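Local coordinates for folylpolyglutamate synthase/dihydrofolate synthase (Thermotoga maritima, PDB 1O5Z), which probably catalyses the ATP-dependent addition of L-glutamate to dihydropteroate and to tetrahydrofolate and its polyglutamates, two steps of folate biosynthesis, at residues 17-20 / 21-25; 109-112 / 113-117; 214-217 / 218-222. All coordinates share one frame; numbering follows the deposited sequence.

Interaction 1: residues 17-20 / 21-25; sequences EVLR and YLYHK
Y23 lies back along L19, one turn earlier in helix 12-23, and its side chain can be traced atom by atom. Its CB sits 3.3 Å from L19 O, beside the peptide oxygen that accepts the Y23 N-H. A chi1 of -61° sets CG beside the backbone N and turns the ring toward the preceding turn, so CD1 comes 3.1 Å from L19 O. Further out, CE1 touches L19 CB at 3.8 Å. At the tip, OH comes within 4.1 Å of L19 CD2, and the two side chains run side by side in the same direction. Loop residues H88 and F92 also meet the Y23 side chain, and the C-terminal L442 touches L19.

V18 and L22 repeat this i to i+4 spacing on the buried face. V18 CG1, anti to its backbone N (chi1 168°), meets L22 CD1 at 4.1 Å. L22 continues onto F132, V135 and V136 of helix 132-146, while V18 rests on helix 105-122. Beneath them, L22 N donates to V18 O at 2.9 Å with an N-H...O angle of 167°, a regular alpha-helical bond.

Charge is kept to other faces. R20 NH1 pairs with E17 OE1 at 3.0 Å across one turn, and the phenol OH of Y21 is hydrogen-bonded to D123, which also forms a salt bridge with K25. The chemistry thus implies an amphipathic C-terminal part of the helix: hydrocarbon branches join it to the neighbouring helices, and paired charges finish its polar faces.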
# COMPACT_ATOMS: atom_id res chain seq x y z
N GLU A 17 -10.00 2.95 21.96
CA GLU A 17 -11.39 3.47 21.94
C GLU A 17 -11.65 4.35 20.72
O GLU A 17 -12.73 4.34 20.13
CB GLU A 17 -11.64 4.25 23.26
CG GLU A 17 -12.97 4.03 23.97
CD GLU A 17 -13.39 2.57 24.15
OE1 GLU A 17 -13.08 1.93 25.22
OE2 GLU A 17 -14.08 2.08 23.21
N VAL A 18 -10.64 5.12 20.30
CA VAL A 18 -10.72 5.80 19.00
C VAL A 18 -10.94 4.79 17.89
O VAL A 18 -11.73 5.03 16.98
CB VAL A 18 -9.44 6.58 18.64
CG1 VAL A 18 -9.49 7.01 17.20
CG2 VAL A 18 -9.29 7.79 19.51
N LEU A 19 -10.19 3.69 17.91
CA LEU A 19 -10.29 2.68 16.83
C LEU A 19 -11.63 1.97 16.88
O LEU A 19 -12.20 1.67 15.86
CB LEU A 19 -9.14 1.67 16.87
CG LEU A 19 -7.72 2.15 16.67
CD1 LEU A 19 -6.77 0.94 16.65
CD2 LEU A 19 -7.61 2.97 15.43
N ARG A 20 -12.15 1.73 18.07
CA ARG A 20 -13.53 1.25 18.15
C ARG A 20 -14.54 2.20 17.47
O ARG A 20 -15.40 1.73 16.75
CB ARG A 20 -13.90 0.95 19.59
CG ARG A 20 -13.04 -0.17 20.15
CD ARG A 20 -13.54 -0.74 21.44
NE ARG A 20 -12.55 -1.60 22.10
CZ ARG A 20 -11.67 -1.19 23.01
NH1 ARG A 20 -11.63 0.06 23.41
NH2 ARG A 20 -10.81 -2.06 23.54
N TYR A 21 -14.41 3.51 17.69
CA TYR A 21 -15.30 4.49 17.06
C TYR A 21 -15.08 4.40 15.54
O TYR A 21 -16.03 4.31 14.79
CB TYR A 21 -15.12 5.95 17.61
CG TYR A 21 -15.67 7.04 16.67
CD1 TYR A 21 -14.92 7.47 15.55
CD2 TYR A 21 -16.96 7.60 16.85
CE1 TYR A 21 -15.42 8.39 14.63
CE2 TYR A 21 -17.48 8.57 15.95
CZ TYR A 21 -16.70 8.96 14.83
OH TYR A 21 -17.16 9.90 13.88
N LEU A 22 -13.85 4.41 15.07
CA LEU A 22 -13.65 4.31 13.64
C LEU A 22 -14.25 3.01 13.02
O LEU A 22 -14.89 3.02 11.96
CB LEU A 22 -12.15 4.44 13.31
CG LEU A 22 -11.53 5.82 13.53
CD1 LEU A 22 -10.03 5.78 13.31
CD2 LEU A 22 -12.17 6.81 12.58
N TYR A 23 -14.01 1.89 13.69
CA TYR A 23 -14.37 0.62 13.13
C TYR A 23 -15.84 0.26 13.39
O TYR A 23 -16.32 -0.72 12.89
CB TYR A 23 -13.45 -0.47 13.67
CG TYR A 23 -11.97 -0.31 13.36
CD1 TYR A 23 -11.02 -0.76 14.26
CD2 TYR A 23 -11.52 0.23 12.18
CE1 TYR A 23 -9.66 -0.65 13.97
CE2 TYR A 23 -10.15 0.35 11.89
CZ TYR A 23 -9.25 -0.07 12.80
OH TYR A 23 -7.92 0.03 12.55
N HIS A 24 -16.56 1.06 14.17
CA HIS A 24 -18.03 0.96 14.20
C HIS A 24 -18.67 1.49 12.87
O HIS A 24 -19.85 1.23 12.62
CB HIS A 24 -18.66 1.69 15.44
CG HIS A 24 -19.06 3.14 15.19
ND1 HIS A 24 -18.20 4.08 14.64
CD2 HIS A 24 -20.22 3.80 15.42
CE1 HIS A 24 -18.81 5.24 14.53
NE2 HIS A 24 -20.03 5.11 15.00
N LYS A 25 -17.93 2.23 12.04
CA LYS A 25 -18.53 2.90 10.86
C LYS A 25 -19.03 1.88 9.79
O LYS A 25 -18.26 1.04 9.24
CB LYS A 25 -17.56 3.94 10.24
CG LYS A 25 -17.12 5.14 11.16
CD LYS A 25 -18.20 6.25 11.20
CE LYS A 25 -17.76 7.60 11.78
NZ LYS A 25 -18.75 8.69 11.43

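Interaction 2: residues 109-112 / 113-117; sequences VKIY and ETMEP
I111 with M115, and Y112 with E116, are local i to i+4 contacts between successive turns of helix 105-122, partly buried where this helix packs against helices 12-23 and 132-146. I111 CG2 meets the thioether directly, 3.6 Å from M115 SD, the two side chains crossing obliquely; both then touch M139 of helix 132-146. On the face toward helix 12-23, CG of Y112 is anti to the backbone N, which carries the ring forward along the helix. There it passes across E116 at a slant, its OH 3.6 Å and its CE2 3.9 Å from E116 OE2, with ring and carboxylate planes 62° apart.

The helix belongs to the Mur ligase middle domain, which falls in the P-loop NTPase class, and follows edge strand 101-102 of its mixed sheet. Y112 carries it onto the N-terminal helix, touching V18 and meeting the ring of Y21 with the two planes about 55° apart. An alanine here would remove that ring and is likely to open a gap beside V18 and Y21, leaving the E116 side chain freer to turn.

Backbone and side chain share an acceptor at K110 O, which takes T114 N at 3.0 Å, almost straight at 176°, and T114 OG1 at 3.1 Å. E113 folds its CG to 3.4 Å from V109 O and sends OE2 along V109 CG1. At P117, whose ring nitrogen has no hydrogen to give, the helix is kinked.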
# COMPACT_ATOMS: atom_id res chain seq x y z
N VAL A 109 -5.02 9.94 19.13
CA VAL A 109 -5.97 10.34 20.17
C VAL A 109 -6.18 11.87 20.13
O VAL A 109 -7.31 12.34 20.13
CB VAL A 109 -5.50 9.85 21.55
CG1 VAL A 109 -6.33 10.46 22.69
CG2 VAL A 109 -5.62 8.39 21.63
N LYS A 110 -5.09 12.62 20.03
CA LYS A 110 -5.16 14.09 19.98
C LYS A 110 -5.94 14.61 18.79
O LYS A 110 -6.83 15.44 18.95
CB LYS A 110 -3.75 14.71 19.97
CG LYS A 110 -3.08 14.83 21.39
CD LYS A 110 -1.57 15.18 21.24
CE LYS A 110 -1.03 16.03 22.41
NZ LYS A 110 -0.31 17.30 21.91
N ILE A 111 -5.60 14.16 17.59
CA ILE A 111 -6.35 14.56 16.43
C ILE A 111 -7.80 14.13 16.53
O ILE A 111 -8.70 14.91 16.21
CB ILE A 111 -5.71 14.08 15.12
CG1 ILE A 111 -4.64 15.09 14.64
CG2 ILE A 111 -6.74 14.03 13.96
CD1 ILE A 111 -3.37 14.68 15.01
N TYR A 112 -8.06 12.94 17.02
CA TYR A 112 -9.43 12.55 17.21
C TYR A 112 -10.19 13.51 18.19
O TYR A 112 -11.29 13.91 17.92
CB TYR A 112 -9.52 11.10 17.70
CG TYR A 112 -10.93 10.78 18.00
CD1 TYR A 112 -11.82 10.48 16.98
CD2 TYR A 112 -11.41 10.90 19.28
CE1 TYR A 112 -13.14 10.24 17.26
CE2 TYR A 112 -12.69 10.68 19.57
CZ TYR A 112 -13.56 10.35 18.56
OH TYR A 112 -14.89 10.15 18.89
N GLU A 113 -9.60 13.86 19.30
CA GLU A 113 -10.25 14.74 20.24
C GLU A 113 -10.54 16.13 19.68
O GLU A 113 -11.61 16.68 19.91
CB GLU A 113 -9.44 14.79 21.50
CG GLU A 113 -9.72 13.52 22.27
CD GLU A 113 -8.90 13.38 23.53
OE1 GLU A 113 -7.97 14.22 23.78
OE2 GLU A 113 -9.21 12.38 24.27
N THR A 114 -9.62 16.65 18.89
CA THR A 114 -9.90 17.83 18.04
C THR A 114 -11.12 17.72 17.12
O THR A 114 -11.93 18.65 17.08
CB THR A 114 -8.67 18.14 17.22
OG1 THR A 114 -7.59 18.33 18.13
CG2 THR A 114 -8.80 19.48 16.51
N MET A 115 -11.28 16.60 16.43
CA MET A 115 -12.38 16.39 15.47
C MET A 115 -13.70 15.97 16.12
O MET A 115 -14.75 16.19 15.55
CB MET A 115 -11.99 15.30 14.48
CG MET A 115 -10.77 15.64 13.70
SD MET A 115 -10.15 14.22 12.77
CE MET A 115 -11.57 13.93 11.73
N GLU A 116 -13.61 15.37 17.30
CA GLU A 116 -14.74 14.78 18.01
C GLU A 116 -16.02 15.64 18.01
O GLU A 116 -17.07 15.13 17.62
CB GLU A 116 -14.34 14.35 19.42
CG GLU A 116 -15.49 13.86 20.33
CD GLU A 116 -15.01 13.20 21.64
OE1 GLU A 116 -14.22 13.83 22.41
OE2 GLU A 116 -15.43 12.05 21.95
N PRO A 117 -16.00 16.90 18.44
CA PRO A 117 -17.23 17.67 18.43
C PRO A 117 -17.75 17.84 17.02
O PRO A 117 -18.93 17.78 16.84
CB PRO A 117 -16.85 19.01 19.04
CG PRO A 117 -15.41 19.05 18.98
CD PRO A 117 -14.87 17.67 18.99

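Interaction 3: residues 214-217 / 218-222; sequences REAL and KVMED
R214 and E221, seven residues apart on helix 214-227, form a salt bridge spanning two turns, while L217 and M220 pack on the inner face of the same helix. That inner face is the buried one: A216, L217 and M220 are enclosed, whereas R214 and K218 are exposed. L217 CD2 lies 3.7 Å from CE, the terminal methyl of M220, the two side chains crossing at a slant, and the M220 chain, bent at chi3 (-87°), also brings CE near A216. L217 and M220 both press on T209 of strand 207-209 and on strand 231-233, through V233 and M231 respectively. The helix is the crossover of this beta-alpha-beta unit, and these apolar side chains fasten it to the sheet. In its backbone, E221 N lies only 2.6 Å from L217 O.

The outer side is polar and more open. R214 grips the carboxylate end-on with two nitrogens: NH2 lies 2.6 Å from E221 OE2 and NH1 3.2 Å from E221 OE1. Both oxygens are met on their syn side, yet the guanidinium and carboxylate planes stand 42° apart, so the fork is twisted rather than coplanar. Kinks at chi2 and chi3 fold the arginine over the intervening turn, with one guanidinium face above K218 N. R214 CD comes to 3.2 Å from K218 CE, close for two carbons, and the side chains cross near a right angle. R214 also touches a crystal neighbour, so its unusual conformation may partly reflect the lattice.

The like charges come near without touching, R214 NE 4.7 Å from K218 NZ. The chemistry implies that E221 probably neutralises R214 and so eases the closeness of the two positive groups, whereas attachment to the sheet rests on the apolar side chains.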
# COMPACT_ATOMS: atom_id res chain seq x y z
N ARG A 214 -3.91 0.57 -24.06
CA ARG A 214 -4.44 1.58 -24.94
C ARG A 214 -5.76 2.17 -24.44
O ARG A 214 -5.96 3.38 -24.47
CB ARG A 214 -4.68 0.93 -26.30
CG ARG A 214 -4.28 1.72 -27.55
CD ARG A 214 -4.46 3.23 -27.46
NE ARG A 214 -3.38 3.85 -26.70
CZ ARG A 214 -3.18 5.15 -26.60
NH1 ARG A 214 -3.97 6.01 -27.25
NH2 ARG A 214 -2.16 5.59 -25.87
N GLU A 215 -6.66 1.29 -24.01
CA GLU A 215 -8.01 1.64 -23.58
C GLU A 215 -7.96 2.60 -22.42
O GLU A 215 -8.73 3.56 -22.34
CB GLU A 215 -8.75 0.42 -23.05
CG GLU A 215 -8.60 -0.83 -23.87
CD GLU A 215 -7.43 -1.74 -23.47
OE1 GLU A 215 -7.58 -2.34 -22.37
OE2 GLU A 215 -6.43 -1.90 -24.26
N ALA A 216 -7.04 2.27 -21.51
CA ALA A 216 -6.83 3.02 -20.30
C ALA A 216 -6.19 4.38 -20.59
O ALA A 216 -6.62 5.41 -20.04
CB ALA A 216 -5.97 2.19 -19.34
N LEU A 217 -5.17 4.38 -21.46
CA LEU A 217 -4.42 5.60 -21.76
C LEU A 217 -5.30 6.58 -22.53
O LEU A 217 -5.26 7.78 -22.28
CB LEU A 217 -3.17 5.29 -22.56
CG LEU A 217 -2.10 4.46 -21.86
CD1 LEU A 217 -1.08 3.98 -22.87
CD2 LEU A 217 -1.40 5.27 -20.81
N LYS A 218 -6.13 6.05 -23.43
CA LYS A 218 -7.08 6.86 -24.20
C LYS A 218 -7.96 7.73 -23.26
O LYS A 218 -8.14 8.93 -23.48
CB LYS A 218 -7.93 5.97 -25.13
CG LYS A 218 -7.19 5.50 -26.41
CD LYS A 218 -7.82 4.27 -27.19
CE LYS A 218 -7.30 4.25 -28.65
NZ LYS A 218 -7.16 2.90 -29.36
N VAL A 219 -8.46 7.14 -22.19
CA VAL A 219 -9.27 7.89 -21.25
C VAL A 219 -8.43 9.00 -20.59
O VAL A 219 -8.82 10.17 -20.58
CB VAL A 219 -9.88 6.97 -20.16
CG1 VAL A 219 -10.73 7.78 -19.18
CG2 VAL A 219 -10.66 5.83 -20.79
N MET A 220 -7.29 8.61 -20.04
CA MET A 220 -6.41 9.54 -19.35
C MET A 220 -5.94 10.64 -20.28
O MET A 220 -5.86 11.78 -19.87
CB MET A 220 -5.20 8.82 -18.75
CG MET A 220 -5.57 7.76 -17.73
SD MET A 220 -4.20 7.01 -16.84
CE MET A 220 -3.70 5.66 -17.89
N GLU A 221 -5.64 10.29 -21.53
CA GLU A 221 -5.27 11.28 -22.53
C GLU A 221 -6.37 12.30 -22.71
O GLU A 221 -6.10 13.50 -22.75
CB GLU A 221 -5.01 10.61 -23.90
CG GLU A 221 -3.66 9.90 -23.96
CD GLU A 221 -3.56 8.89 -25.11
OE1 GLU A 221 -4.37 8.94 -26.06
OE2 GLU A 221 -2.66 8.03 -25.05
N ASP A 222 -7.60 11.81 -22.86
CA ASP A 222 -8.75 12.68 -23.06
C ASP A 222 -8.96 13.60 -21.86
O ASP A 222 -9.16 14.79 -22.04
CB ASP A 222 -10.00 11.86 -23.38
CG ASP A 222 -9.90 11.14 -24.73
OD1 ASP A 222 -10.94 10.95 -25.42
OD2 ASP A 222 -8.82 10.73 -25.20

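How the interactions relate
Interactions 1 and 2 belong to neighbouring helices, 12-23 and 105-122, and touch: V18 CG2 lies 3.7 Å from Y112 CG, and both helices share helix 132-146 as a neighbour. Their centres are 13 Å apart. Interaction 3 stands alone, about 39 and 41 Å from the other two between centres, against the far edge of the mixed sheet. Each mixes buried apolar side chains with an exposed polar side, but interactions 1 and 2 sit among helices, whereas L217 and M220 of interaction 3 lie on strands 207-209 and 231-233, and its A216 and V219 on helix 190-197. The salt bridge within the helix spans about one turn in interaction 1 (E17 to R20) and two in interaction 3.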